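Long-range contact in ribokinase (Cryptococcus neoformans var. grubii serotype A, PDB 6CW5), which probably catalyses the magnesium-dependent transfer of phosphate from ATP to O-5 of D-ribose, giving D-ribose 5-phosphate and ADP: residues N22-F27 and G102-Q107. Residues are numbered along the deposited sequence; the frame is centred on the assembly and turned at random.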
loop_
_atom_site.group_PDB
_atom_site.type_symbol
_atom_site.label_atom_id
_atom_site.label_comp_id
_atom_site.label_asym_id
_atom_site.label_seq_id
_atom_site.Cartn_x
_atom_site.Cartn_y
_atom_site.Cartn_z
ATOM N N ASN A 22 4.772 14.804 -11.803
ATOM C CA ASN A 22 6.061 15.427 -11.539
ATOM C C ASN A 22 6.128 16.783 -12.211
ATOM O O ASN A 22 5.578 16.992 -13.297
ATOM C CB ASN A 22 7.239 14.611 -12.086
ATOM C CG ASN A 22 7.442 13.304 -11.349
ATOM O OD1 ASN A 22 7.127 13.181 -10.174
ATOM N ND2 ASN A 22 8.014 12.353 -12.030
ATOM N N ILE A 23 6.827 17.695 -11.557
ATOM C CA ILE A 23 7.356 18.870 -12.244
ATOM C C ILE A 23 8.746 18.466 -12.717
ATOM O O ILE A 23 9.617 18.185 -11.897
ATOM C CB ILE A 23 7.386 20.095 -11.331
ATOM C CG1 ILE A 23 5.951 20.438 -10.929
ATOM C CG2 ILE A 23 8.067 21.272 -12.050
ATOM C CD1 ILE A 23 5.844 21.566 -9.895
ATOM N N ASP A 24 8.939 18.405 -14.041
ATOM C CA ASP A 24 10.208 18.010 -14.631
ATOM C C ASP A 24 11.084 19.243 -14.755
ATOM O O ASP A 24 10.657 20.251 -15.312
ATOM C CB ASP A 24 10.013 17.409 -16.024
ATOM C CG ASP A 24 9.370 16.014 -15.992
ATOM O OD1 ASP A 24 9.151 15.470 -14.890
ATOM O OD2 ASP A 24 9.119 15.483 -17.088
ATOM N N GLU A 25 12.317 19.144 -14.279
ATOM C CA GLU A 25 13.290 20.208 -14.469
ATOM C C GLU A 25 14.391 19.658 -15.359
ATOM O O GLU A 25 15.140 18.768 -14.938
ATOM C CB GLU A 25 13.832 20.665 -13.131
ATOM C CG GLU A 25 12.811 21.431 -12.330
ATOM C CD GLU A 25 13.406 21.943 -11.042
ATOM O OE1 GLU A 25 13.742 21.113 -10.189
ATOM O OE2 GLU A 25 13.569 23.175 -10.907
ATOM N N PHE A 26 14.459 20.165 -16.596
ATOM C CA PHE A 26 15.496 19.771 -17.544
ATOM C C PHE A 26 16.672 20.733 -17.417
ATOM O O PHE A 26 16.570 21.889 -17.828
ATOM C CB PHE A 26 14.979 19.799 -18.974
ATOM C CG PHE A 26 13.932 18.767 -19.249
ATOM C CD1 PHE A 26 14.290 17.523 -19.748
ATOM C CD2 PHE A 26 12.591 19.039 -19.000
ATOM C CE1 PHE A 26 13.321 16.558 -19.995
ATOM C CE2 PHE A 26 11.610 18.073 -19.248
ATOM C CZ PHE A 26 11.980 16.839 -19.743
ATOM N N PHE A 27 17.793 20.224 -16.910
ATOM C CA PHE A 27 19.054 20.955 -16.848
ATOM C C PHE A 27 19.903 20.580 -18.061
ATOM O O PHE A 27 20.359 19.435 -18.183
ATOM C CB PHE A 27 19.767 20.621 -15.544
ATOM C CG PHE A 27 19.109 21.193 -14.335
ATOM C CD1 PHE A 27 19.489 22.433 -13.848
ATOM C CD2 PHE A 27 18.126 20.483 -13.659
ATOM C CE1 PHE A 27 18.860 22.972 -12.708
ATOM C CE2 PHE A 27 17.503 20.998 -12.534
ATOM C CZ PHE A 27 17.864 22.238 -12.042
ATOM N N GLY A 102 5.796 16.185 -6.626
ATOM C CA GLY A 102 6.988 15.430 -6.936
ATOM C C GLY A 102 7.763 16.063 -8.073
ATOM O O GLY A 102 7.228 16.809 -8.906
ATOM N N ARG A 103 9.062 15.782 -8.088
ATOM C CA ARG A 103 9.971 16.425 -9.025
ATOM C C ARG A 103 10.820 15.381 -9.722
ATOM O O ARG A 103 11.192 14.364 -9.118
ATOM C CB ARG A 103 10.870 17.432 -8.300
ATOM C CG ARG A 103 10.076 18.569 -7.655
ATOM C CD ARG A 103 10.922 19.314 -6.691
ATOM N NE ARG A 103 12.062 19.894 -7.386
ATOM C CZ ARG A 103 13.099 20.424 -6.766
ATOM N NH1 ARG A 103 13.121 20.459 -5.437
ATOM N NH2 ARG A 103 14.105 20.922 -7.472
ATOM N N ALA A 104 11.095 15.608 -11.007
ATOM C CA ALA A 104 12.133 14.851 -11.705
ATOM C C ALA A 104 13.236 15.823 -12.056
ATOM O O ALA A 104 12.999 16.787 -12.787
ATOM C CB ALA A 104 11.618 14.163 -12.970
ATOM N N VAL A 105 14.433 15.587 -11.535
ATOM C CA VAL A 105 15.569 16.429 -11.877
ATOM C C VAL A 105 16.280 15.723 -13.020
ATOM O O VAL A 105 16.879 14.665 -12.812
ATOM C CB VAL A 105 16.497 16.653 -10.678
ATOM C CG1 VAL A 105 17.736 17.426 -11.090
ATOM C CG2 VAL A 105 15.753 17.404 -9.595
ATOM N N ILE A 106 16.196 16.288 -14.228
ATOM C CA ILE A 106 16.641 15.617 -15.451
ATOM C C ILE A 106 17.887 16.308 -15.970
ATOM O O ILE A 106 17.870 17.509 -16.276
ATOM C CB ILE A 106 15.541 15.597 -16.522
ATOM C CG1 ILE A 106 14.244 15.031 -15.904
ATOM C CG2 ILE A 106 16.009 14.784 -17.745
ATOM C CD1 ILE A 106 13.090 14.875 -16.869
ATOM N N GLN A 107 18.975 15.558 -16.057
ATOM C CA GLN A 107 20.172 16.036 -16.723
ATOM C C GLN A 107 20.006 15.694 -18.195
ATOM O O GLN A 107 19.941 14.518 -18.554
ATOM C CB GLN A 107 21.427 15.386 -16.145
ATOM C CG GLN A 107 21.725 15.723 -14.702
ATOM C CD GLN A 107 22.918 14.937 -14.203
ATOM O OE1 GLN A 107 24.059 15.205 -14.581
ATOM N NE2 GLN A 107 22.655 13.951 -13.358
HETATM O O HOH W 1 10.655 20.308 -10.274
#
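One face of the Phe26 ring receives the delta methyl of Ile106 in a CH-pi contact, CD1 lying 3.9 Å from the ring centroid and 28° off its normal; the two side chains run side by side in the same direction. The Phe27 ring, on the other side of the sheet, meets the backbone carbonyl oxygen of Ile106, in plane, at its edge, while Val105 CG1 approaches its CE2 obliquely. The Arg103 guanidinium takes Glu25 OE1 at its edge, NH2 to OE1 2.7 Å, in a nearly straight salt bridge on the syn side of the carboxylate, although the two planes stand 62° apart. Arg103 bends at chi3 (61°), which swings NE toward a water that also donates to Ile23 O. On the Phe26 side, Asp24 OD1 rests 3.4 Å from Ala104 CB, while Asp24 OD2 and Asn22 ND2 hydrogen-bond a glycerol, probably from the crystallisation liquor, that may mark the sugar pocket. Between the two faces runs a parallel backbone ladder, in which Ile23, Glu25 and Phe27 donate to Gly102, Ala104 and Ile106, and Ala104 and Ile106 donate back to Ile23 and Glu25. These are the two central strands of the four-stranded lid sheet typical of PfkB-family ribokinases; here Asn22 and Asp24 belong to the predicted ribose-binding site.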